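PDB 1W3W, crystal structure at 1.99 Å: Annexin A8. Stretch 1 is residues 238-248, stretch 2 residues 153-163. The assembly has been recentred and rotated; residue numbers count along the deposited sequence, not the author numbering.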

# COMPACT_ATOMS: atom_id res chain seq x y z
N GLY A 238 2.63 -18.13 -8.98
CA GLY A 238 2.81 -16.84 -9.62
C GLY A 238 2.01 -15.72 -8.98
O GLY A 238 1.87 -15.64 -7.76
N SER A 239 1.49 -14.84 -9.82
CA SER A 239 0.76 -13.67 -9.37
C SER A 239 -0.55 -14.01 -8.67
O SER A 239 -0.91 -13.35 -7.71
CB SER A 239 0.48 -12.73 -10.55
OG SER A 239 1.65 -11.97 -10.80
N LEU A 240 -1.25 -15.03 -9.16
CA LEU A 240 -2.50 -15.46 -8.52
C LEU A 240 -2.24 -15.90 -7.07
O LEU A 240 -2.98 -15.53 -6.18
CB LEU A 240 -3.19 -16.59 -9.32
CG LEU A 240 -4.55 -17.04 -8.75
CD1 LEU A 240 -5.56 -15.90 -8.82
CD2 LEU A 240 -5.08 -18.27 -9.48
N GLU A 241 -1.17 -16.67 -6.86
CA GLU A 241 -0.75 -17.08 -5.52
C GLU A 241 -0.47 -15.88 -4.61
O GLU A 241 -0.96 -15.82 -3.47
CB GLU A 241 0.50 -17.97 -5.59
CG GLU A 241 0.95 -18.53 -4.23
CD GLU A 241 2.33 -19.17 -4.24
OE1 GLU A 241 2.90 -19.37 -5.33
OE2 GLU A 241 2.87 -19.48 -3.15
N GLU A 242 0.31 -14.92 -5.12
CA GLU A 242 0.64 -13.69 -4.40
C GLU A 242 -0.62 -12.96 -3.97
O GLU A 242 -0.74 -12.54 -2.82
CB GLU A 242 1.52 -12.77 -5.26
CG GLU A 242 2.15 -11.59 -4.52
CD GLU A 242 3.06 -10.73 -5.41
OE1 GLU A 242 3.31 -9.55 -5.09
OE2 GLU A 242 3.52 -11.25 -6.46
N ALA A 243 -1.57 -12.85 -4.89
CA ALA A 243 -2.82 -12.13 -4.66
C ALA A 243 -3.67 -12.81 -3.58
O ALA A 243 -4.16 -12.13 -2.68
CB ALA A 243 -3.62 -12.02 -5.96
N MET A 244 -3.82 -14.13 -3.67
CA MET A 244 -4.57 -14.90 -2.66
C MET A 244 -3.95 -14.83 -1.28
O MET A 244 -4.64 -14.56 -0.31
CB MET A 244 -4.74 -16.36 -3.09
CG MET A 244 -5.81 -16.52 -4.14
SD MET A 244 -6.12 -18.21 -4.67
CE MET A 244 -7.35 -17.83 -5.81
N LEU A 245 -2.65 -15.09 -1.19
CA LEU A 245 -1.94 -14.99 0.08
C LEU A 245 -2.03 -13.58 0.68
O LEU A 245 -2.06 -13.43 1.89
CB LEU A 245 -0.47 -15.40 -0.07
CG LEU A 245 -0.19 -16.90 -0.30
CD1 LEU A 245 1.27 -17.11 -0.72
CD2 LEU A 245 -0.51 -17.71 0.95
N THR A 246 -2.04 -12.55 -0.17
CA THR A 246 -2.13 -11.17 0.29
C THR A 246 -3.49 -10.93 0.92
O THR A 246 -3.58 -10.35 2.00
CB THR A 246 -1.90 -10.20 -0.86
OG1 THR A 246 -0.56 -10.33 -1.33
CG2 THR A 246 -1.97 -8.78 -0.39
N VAL A 247 -4.55 -11.40 0.28
CA VAL A 247 -5.89 -11.30 0.86
C VAL A 247 -5.93 -11.98 2.21
O VAL A 247 -6.43 -11.42 3.18
CB VAL A 247 -6.98 -11.86 -0.09
CG1 VAL A 247 -8.36 -11.87 0.60
CG2 VAL A 247 -7.05 -11.02 -1.31
N VAL A 248 -5.37 -13.18 2.30
CA VAL A 248 -5.36 -13.93 3.56
C VAL A 248 -4.60 -13.17 4.66
O VAL A 248 -5.11 -12.99 5.77
CB VAL A 248 -4.77 -15.36 3.36
CG1 VAL A 248 -4.52 -16.02 4.68
CG2 VAL A 248 -5.72 -16.22 2.54
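Stretch 2 153-163: GYLERILVCLL

Stretch 2 is a helix that packs beside the helix of stretch 1 in roughly the same direction, through an apolar contact that is tightest near the N-terminal ends and has no hydrogen bond across it.

The helical assignment of stretch 2 rests on torsions and on backbone hydrogen bonds. From Tyr 154 to Leu 163 phi lies between -83° and -54° and psi between -49° and -28°, and i to i+4 bonds follow in series: Ile 158 N to Tyr 154 O at 3.0 Å, Leu 159 N to Leu 155 O at 3.1 Å, Leu 162 N to Ile 158 O at 3.0 Å. The first of the series, Arg 157 N to Gly 153 O at 3.4 Å, is weak. Gly 153 itself has phi/psi of 72/-149, a positive phi that favours glycine; Gly 238 in stretch 1, at 68/-142, is its close counterpart in conformation.

The N-to-C directions of the two helices differ by 26°, and their axes come within 8.7 Å of each other. Backbone separation shows how the chains diverge: the CA atoms of Leu 240 and Leu 155 are 5.2 Å apart, whereas those of Val 247 and Leu 162 are 9.5 Å apart. Packing at the first pair is therefore close to the backbone, while at the second it depends on side chains to span the gap.

At the close end, Leu 155 and Leu 240 adopt the same rotamer, t for chi1 and p for chi2. Each has a CA-to-CB bond that points sideways, yet the end of each side chain comes nearer the other helix. Leu 155 CD1 lies 3.9 Å from Ser 239 O and 4.2 Å from Ala 243 CB, so this methyl group packs against both a backbone carbonyl and the small alanine side chain. Leu 155 CD2 is 4.0 Å from Ser 239 CB. In the reverse direction, Leu 240 CD1 reaches to 4.2 Å from Leu 155 N, and Leu 240 CD2 is 3.8 Å from Tyr 154 CB. The tyrosine makes this contact near its root: its CA-to-CB bond points toward stretch 1, but the end of the side chain leads away.

One turn further on, Ile 158 points toward stretch 1 and loses 66 Å² of surface to it, the largest share in stretch 2. Its CG2 is 4.1 Å from Ala 243 CB and 4.3 Å from Leu 240 CD1, and its CD1 is 4.2 Å from Met 244 CG. The extended t, t side chain thus touches three residues of the neighbouring helix.

Another turn along, Leu 162 also points toward stretch 1, and the contact thins to Leu 162 CD2 against Val 247 CG2 at 4.4 Å. Glu 156, Val 160, Cys 161 and Leu 163 are out of reach. In total 367 Å² is buried, counting both sides.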

# COMPACT_ATOMS: atom_id res chain seq x y z
N GLY A 153 -6.53 -13.62 -17.33
CA GLY A 153 -6.64 -14.86 -16.59
C GLY A 153 -7.29 -14.68 -15.24
O GLY A 153 -8.15 -13.81 -15.06
N TYR A 154 -6.89 -15.50 -14.28
CA TYR A 154 -7.51 -15.50 -12.97
C TYR A 154 -7.05 -14.30 -12.14
O TYR A 154 -7.79 -13.84 -11.28
CB TYR A 154 -7.22 -16.83 -12.25
CG TYR A 154 -8.00 -17.98 -12.86
CD1 TYR A 154 -9.38 -17.91 -13.00
CD2 TYR A 154 -7.36 -19.13 -13.32
CE1 TYR A 154 -10.11 -18.94 -13.57
CE2 TYR A 154 -8.08 -20.18 -13.89
CZ TYR A 154 -9.46 -20.08 -14.01
OH TYR A 154 -10.21 -21.10 -14.56
N LEU A 155 -5.85 -13.79 -12.40
CA LEU A 155 -5.36 -12.59 -11.73
C LEU A 155 -6.31 -11.45 -12.01
O LEU A 155 -6.73 -10.76 -11.09
CB LEU A 155 -3.96 -12.21 -12.20
CG LEU A 155 -3.44 -10.91 -11.55
CD1 LEU A 155 -3.15 -11.14 -10.08
CD2 LEU A 155 -2.22 -10.41 -12.27
N GLU A 156 -6.66 -11.27 -13.28
CA GLU A 156 -7.64 -10.26 -13.70
C GLU A 156 -8.97 -10.38 -12.97
O GLU A 156 -9.55 -9.37 -12.57
CB GLU A 156 -7.90 -10.38 -15.20
CG GLU A 156 -8.68 -9.22 -15.79
CD GLU A 156 -10.18 -9.38 -15.69
OE1 GLU A 156 -10.70 -10.51 -15.60
OE2 GLU A 156 -10.88 -8.35 -15.70
N ARG A 157 -9.44 -11.61 -12.82
CA ARG A 157 -10.70 -11.88 -12.15
C ARG A 157 -10.68 -11.48 -10.67
O ARG A 157 -11.61 -10.85 -10.20
CB ARG A 157 -11.07 -13.37 -12.28
CG ARG A 157 -11.31 -13.81 -13.75
CD ARG A 157 -12.72 -13.53 -14.26
NE ARG A 157 -13.37 -14.76 -14.73
CZ ARG A 157 -14.37 -14.82 -15.62
NH1 ARG A 157 -14.89 -13.71 -16.16
NH2 ARG A 157 -14.87 -16.00 -15.96
N ILE A 158 -9.63 -11.86 -9.93
CA ILE A 158 -9.57 -11.49 -8.51
C ILE A 158 -9.40 -9.97 -8.32
O ILE A 158 -10.00 -9.40 -7.42
CB ILE A 158 -8.50 -12.29 -7.72
CG1 ILE A 158 -8.72 -12.11 -6.22
CG2 ILE A 158 -7.09 -11.90 -8.11
CD1 ILE A 158 -7.84 -13.00 -5.38
N LEU A 159 -8.61 -9.32 -9.16
CA LEU A 159 -8.38 -7.89 -9.03
C LEU A 159 -9.66 -7.11 -9.29
O LEU A 159 -10.02 -6.21 -8.53
CB LEU A 159 -7.25 -7.43 -9.95
CG LEU A 159 -5.87 -8.00 -9.64
CD1 LEU A 159 -4.86 -7.53 -10.64
CD2 LEU A 159 -5.41 -7.66 -8.22
N VAL A 160 -10.35 -7.46 -10.37
CA VAL A 160 -11.64 -6.85 -10.68
C VAL A 160 -12.67 -7.08 -9.56
O VAL A 160 -13.43 -6.18 -9.21
CB VAL A 160 -12.16 -7.35 -12.06
CG1 VAL A 160 -13.67 -7.25 -12.16
CG2 VAL A 160 -11.50 -6.54 -13.16
N CYS A 161 -12.68 -8.28 -9.00
CA CYS A 161 -13.57 -8.60 -7.90
C CYS A 161 -13.29 -7.75 -6.66
O CYS A 161 -14.22 -7.30 -6.00
CB CYS A 161 -13.48 -10.08 -7.55
SG CYS A 161 -14.69 -10.60 -6.31
N LEU A 162 -12.02 -7.50 -6.35
CA LEU A 162 -11.65 -6.68 -5.19
C LEU A 162 -12.18 -5.25 -5.31
O LEU A 162 -12.47 -4.60 -4.30
CB LEU A 162 -10.14 -6.70 -4.95
CG LEU A 162 -9.59 -8.03 -4.43
CD1 LEU A 162 -8.07 -8.03 -4.43
CD2 LEU A 162 -10.10 -8.34 -3.05
N LEU A 163 -12.30 -4.76 -6.55
CA LEU A 163 -12.85 -3.43 -6.82
C LEU A 163 -14.36 -3.41 -6.87
O LEU A 163 -14.98 -2.38 -6.59
CB LEU A 163 -12.38 -2.94 -8.19
CG LEU A 163 -10.93 -2.58 -8.43
CD1 LEU A 163 -10.74 -2.27 -9.92
CD2 LEU A 163 -10.52 -1.39 -7.56